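Local atomic coordinates of triacylglycerol lipase (Yarrowia lipolytica, PDB entry 3O0D), a protein that probably hydrolyses triacylglycerols as an extracellular, glycosylated yeast lipase of the alpha/beta-hydrolase fold. Residues F249-P257 against H289-G297. Sequence-based numbering, arbitrary orientation.
Sequences FIDWPLIHP and HLQYFVTEG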
loop_
_atom_site.group_PDB
_atom_site.type_symbol
_atom_site.label_atom_id
_atom_site.label_comp_id
_atom_site.label_asym_id
_atom_site.label_seq_id
_atom_site.Cartn_x
_atom_site.Cartn_y
_atom_site.Cartn_z
ATOM N N PHE A 249 -7.515 5.962 9.017
ATOM C CA PHE A 249 -6.528 6.518 9.955
ATOM C C PHE A 249 -6.675 5.781 11.269
ATOM O O PHE A 249 -7.768 5.709 11.839
ATOM C CB PHE A 249 -6.882 7.965 10.168
ATOM C CG PHE A 249 -5.938 8.724 11.067
ATOM C CD1 PHE A 249 -4.551 8.862 10.688
ATOM C CD2 PHE A 249 -6.420 9.332 12.204
ATOM C CE1 PHE A 249 -3.718 9.734 11.476
ATOM C CE2 PHE A 249 -5.617 10.117 13.012
ATOM C CZ PHE A 249 -4.243 10.316 12.617
ATOM N N ILE A 250 -5.513 5.321 11.771
ATOM C CA ILE A 250 -5.473 4.703 13.119
ATOM C C ILE A 250 -5.121 5.850 14.052
ATOM O O ILE A 250 -3.946 6.267 14.088
ATOM C CB ILE A 250 -4.389 3.679 13.150
ATOM C CG1 ILE A 250 -4.660 2.528 12.161
ATOM C CG2 ILE A 250 -4.262 3.101 14.590
ATOM C CD1 ILE A 250 -3.392 1.586 12.007
ATOM N N ASP A 251 -6.146 6.349 14.751
ATOM C CA ASP A 251 -5.925 7.451 15.683
ATOM C C ASP A 251 -5.595 6.876 17.065
ATOM O O ASP A 251 -6.439 6.929 18.002
ATOM C CB ASP A 251 -7.154 8.363 15.713
ATOM C CG ASP A 251 -6.843 9.732 16.362
ATOM O OD1 ASP A 251 -5.790 9.859 17.000
ATOM O OD2 ASP A 251 -7.646 10.674 16.166
ATOM N N TRP A 252 -4.385 6.354 17.205
ATOM C CA TRP A 252 -3.982 5.641 18.476
ATOM C C TRP A 252 -2.495 5.591 18.437
ATOM O O TRP A 252 -1.939 5.412 17.378
ATOM C CB TRP A 252 -4.546 4.199 18.441
ATOM C CG TRP A 252 -4.563 3.534 19.822
ATOM C CD1 TRP A 252 -3.797 2.472 20.234
ATOM C CD2 TRP A 252 -5.293 3.988 20.967
ATOM N NE1 TRP A 252 -4.083 2.188 21.577
ATOM C CE2 TRP A 252 -5.019 3.072 22.023
ATOM C CE3 TRP A 252 -6.296 4.949 21.139
ATOM C CZ2 TRP A 252 -5.642 3.172 23.284
ATOM C CZ3 TRP A 252 -6.962 5.079 22.404
ATOM C CH2 TRP A 252 -6.592 4.176 23.459
ATOM N N PRO A 253 -1.863 5.636 19.603
ATOM C CA PRO A 253 -0.411 5.664 19.549
ATOM C C PRO A 253 0.232 4.335 19.407
ATOM O O PRO A 253 1.377 4.334 18.917
ATOM C CB PRO A 253 0.001 6.285 20.907
ATOM C CG PRO A 253 -1.224 6.640 21.595
ATOM C CD PRO A 253 -2.441 6.032 20.897
ATOM N N LEU A 254 -0.483 3.205 19.643
ATOM C CA LEU A 254 0.152 1.926 19.634
ATOM C C LEU A 254 -0.439 0.989 18.569
ATOM O O LEU A 254 -1.483 1.290 17.985
ATOM C CB LEU A 254 -0.076 1.271 21.000
ATOM C CG LEU A 254 0.589 2.109 22.139
ATOM C CD1 LEU A 254 0.299 1.506 23.465
ATOM C CD2 LEU A 254 2.090 2.261 21.961
ATOM N N ILE A 255 0.153 -0.200 18.479
ATOM C CA ILE A 255 -0.500 -1.320 17.767
ATOM C C ILE A 255 -1.795 -1.695 18.510
ATOM O O ILE A 255 -2.100 -1.186 19.613
ATOM C CB ILE A 255 0.439 -2.522 17.633
ATOM C CG1 ILE A 255 0.950 -3.011 19.024
ATOM C CG2 ILE A 255 1.651 -2.106 16.725
ATOM C CD1 ILE A 255 1.742 -4.385 19.070
ATOM N N HIS A 256 -2.533 -2.599 17.895
ATOM C CA HIS A 256 -3.771 -3.065 18.452
ATOM C C HIS A 256 -4.723 -1.992 18.931
ATOM O O HIS A 256 -5.163 -2.018 20.096
ATOM C CB HIS A 256 -3.465 -4.152 19.554
ATOM C CG HIS A 256 -2.713 -5.330 19.009
ATOM N ND1 HIS A 256 -3.157 -6.069 17.919
ATOM C CD2 HIS A 256 -1.502 -5.839 19.348
ATOM C CE1 HIS A 256 -2.240 -6.985 17.624
ATOM N NE2 HIS A 256 -1.231 -6.860 18.478
ATOM N N PRO A 257 -5.085 -1.028 18.060
ATOM C CA PRO A 257 -5.902 0.065 18.480
ATOM C C PRO A 257 -7.314 -0.462 18.857
ATOM O O PRO A 257 -7.814 -1.514 18.316
ATOM C CB PRO A 257 -6.014 0.922 17.218
ATOM C CG PRO A 257 -5.756 -0.032 16.048
ATOM C CD PRO A 257 -4.759 -1.017 16.601
ATOM N N HIS A 289 6.035 4.801 12.295
ATOM C CA HIS A 289 5.780 4.174 10.983
ATOM C C HIS A 289 5.612 2.674 11.040
ATOM O O HIS A 289 5.043 2.072 10.096
ATOM C CB HIS A 289 6.995 4.505 10.085
ATOM C CG HIS A 289 6.886 4.020 8.644
ATOM N ND1 HIS A 289 5.792 4.302 7.840
ATOM C CD2 HIS A 289 7.806 3.408 7.844
ATOM C CE1 HIS A 289 6.059 3.909 6.591
ATOM N NE2 HIS A 289 7.256 3.325 6.586
ATOM N N LEU A 290 5.962 2.018 12.160
ATOM C CA LEU A 290 5.780 0.527 12.300
ATOM C C LEU A 290 4.391 0.132 12.844
ATOM O O LEU A 290 4.064 -1.028 12.759
ATOM C CB LEU A 290 6.813 -0.118 13.231
ATOM C CG LEU A 290 8.259 0.269 12.861
ATOM C CD1 LEU A 290 9.218 -0.626 13.703
ATOM C CD2 LEU A 290 8.472 0.141 11.318
ATOM N N GLN A 291 3.690 1.046 13.495
ATOM C CA GLN A 291 2.513 0.750 14.301
ATOM C C GLN A 291 1.192 0.752 13.540
ATOM O O GLN A 291 0.500 1.691 13.585
ATOM C CB GLN A 291 2.433 1.685 15.540
ATOM C CG GLN A 291 3.634 1.573 16.429
ATOM C CD GLN A 291 3.750 2.695 17.445
ATOM O OE1 GLN A 291 3.696 3.823 17.118
ATOM N NE2 GLN A 291 3.992 2.328 18.671
ATOM N N TYR A 292 0.930 -0.361 12.856
ATOM C CA TYR A 292 -0.214 -0.537 11.983
ATOM C C TYR A 292 -0.971 -1.838 12.343
ATOM O O TYR A 292 -0.868 -2.765 11.665
ATOM C CB TYR A 292 0.224 -0.555 10.502
ATOM C CG TYR A 292 0.465 0.834 9.949
ATOM C CD1 TYR A 292 1.709 1.437 10.027
ATOM C CD2 TYR A 292 -0.535 1.544 9.398
ATOM C CE1 TYR A 292 1.921 2.685 9.573
ATOM C CE2 TYR A 292 -0.344 2.791 8.934
ATOM C CZ TYR A 292 0.883 3.407 9.031
ATOM O OH TYR A 292 0.995 4.697 8.579
ATOM N N PHE A 293 -1.738 -1.792 13.429
ATOM C CA PHE A 293 -2.439 -2.966 14.001
ATOM C C PHE A 293 -1.464 -3.953 14.654
ATOM O O PHE A 293 -1.560 -4.244 15.817
ATOM C CB PHE A 293 -3.354 -3.695 12.987
ATOM C CG PHE A 293 -4.490 -2.857 12.469
ATOM C CD1 PHE A 293 -4.389 -2.228 11.278
ATOM C CD2 PHE A 293 -5.673 -2.760 13.130
ATOM C CE1 PHE A 293 -5.325 -1.466 10.820
ATOM C CE2 PHE A 293 -6.642 -1.974 12.622
ATOM C CZ PHE A 293 -6.447 -1.339 11.448
ATOM N N VAL A 294 -0.530 -4.428 13.841
ATOM C CA VAL A 294 0.612 -5.192 14.282
ATOM C C VAL A 294 1.899 -4.381 13.993
ATOM O O VAL A 294 1.827 -3.450 13.295
ATOM C CB VAL A 294 0.731 -6.536 13.574
ATOM C CG1 VAL A 294 -0.479 -7.353 13.774
ATOM C CG2 VAL A 294 0.893 -6.319 12.134
ATOM N N THR A 295 3.017 -4.777 14.589
ATOM C CA THR A 295 4.291 -4.085 14.301
ATOM C C THR A 295 4.785 -4.457 12.913
ATOM O O THR A 295 4.915 -5.637 12.635
ATOM C CB THR A 295 5.345 -4.473 15.363
ATOM O OG1 THR A 295 4.849 -3.969 16.624
ATOM C CG2 THR A 295 6.622 -3.709 15.000
ATOM N N GLU A 296 5.033 -3.477 12.060
ATOM C CA GLU A 296 5.466 -3.769 10.686
ATOM C C GLU A 296 6.991 -3.634 10.680
ATOM O O GLU A 296 7.507 -3.010 11.590
ATOM C CB GLU A 296 4.908 -2.740 9.731
ATOM C CG GLU A 296 3.374 -2.659 9.606
ATOM C CD GLU A 296 2.823 -3.973 8.875
ATOM O OE1 GLU A 296 3.578 -4.688 8.212
ATOM O OE2 GLU A 296 1.599 -4.218 8.943
ATOM N N GLY A 297 7.650 -4.361 9.771
ATOM C CA GLY A 297 9.080 -4.098 9.507
ATOM C C GLY A 297 10.004 -5.111 10.061
ATOM O O GLY A 297 11.224 -5.081 9.711
HETATM O O HOH W 1 -1.653 0.714 15.169
HETATM O O HOH W 2 3.176 -0.362 19.706
#
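Phe293 is met from the same side of its ring plane by Ile250, towards CD1 and CE1, and by Pro257, towards CD2 and CE2. Ile250 CD1 makes an off-centre CH-pi contact, 4.2 Å from the Phe293 ring centroid and 29° off the normal; the Pro257 side chain crosses that of Phe293 at about a right angle, its CD 4.0 Å from Phe293 CD2. In this alpha/beta-hydrolase the contact joins the loop leaving sheet strand 247-250 to the turn that follows helix 285-290, which carries His289, probably the histidine of a Ser-His-Asp triad with Ser162 and Asp230. CG1 of Ile250 stands beside its backbone N (chi1 -63°) and the chain runs on extended, carrying CD1 to 3.9 Å from CD2 of Tyr292, whose hydroxyl bonds Asp230. Tyr15 meets the Phe293 ring edge-to-face, and Phe18 of helix 12-27 also packs on it.

One direct hydrogen bond ties the backbones, from His256 N to Phe293 O (2.8 Å, 157° at the hydrogen). The same oxygen lies above one face of the His256 imidazole, away from its centre and 3.2 Å from ND1. A water adds a second link, donating to Leu254 O and, weakly, to Gln291 O while accepting from Phe293 N. Gln291 extends past CG alongside Leu254; its OE1 is held by His227, and its NE2 gives a hydrogen to another water that also accepts from Ile255 N. With an alanine in place of Gln291, His227 NE2 would probably lose this partner, and the water would keep Ile255 N but lose the NE2 donor. Between these polar links, the CG2 branch of Ile255 presses against the turn backbone, 3.6 Å from Val294 C, with Thr295 OG1 3.7 Å from the same methyl.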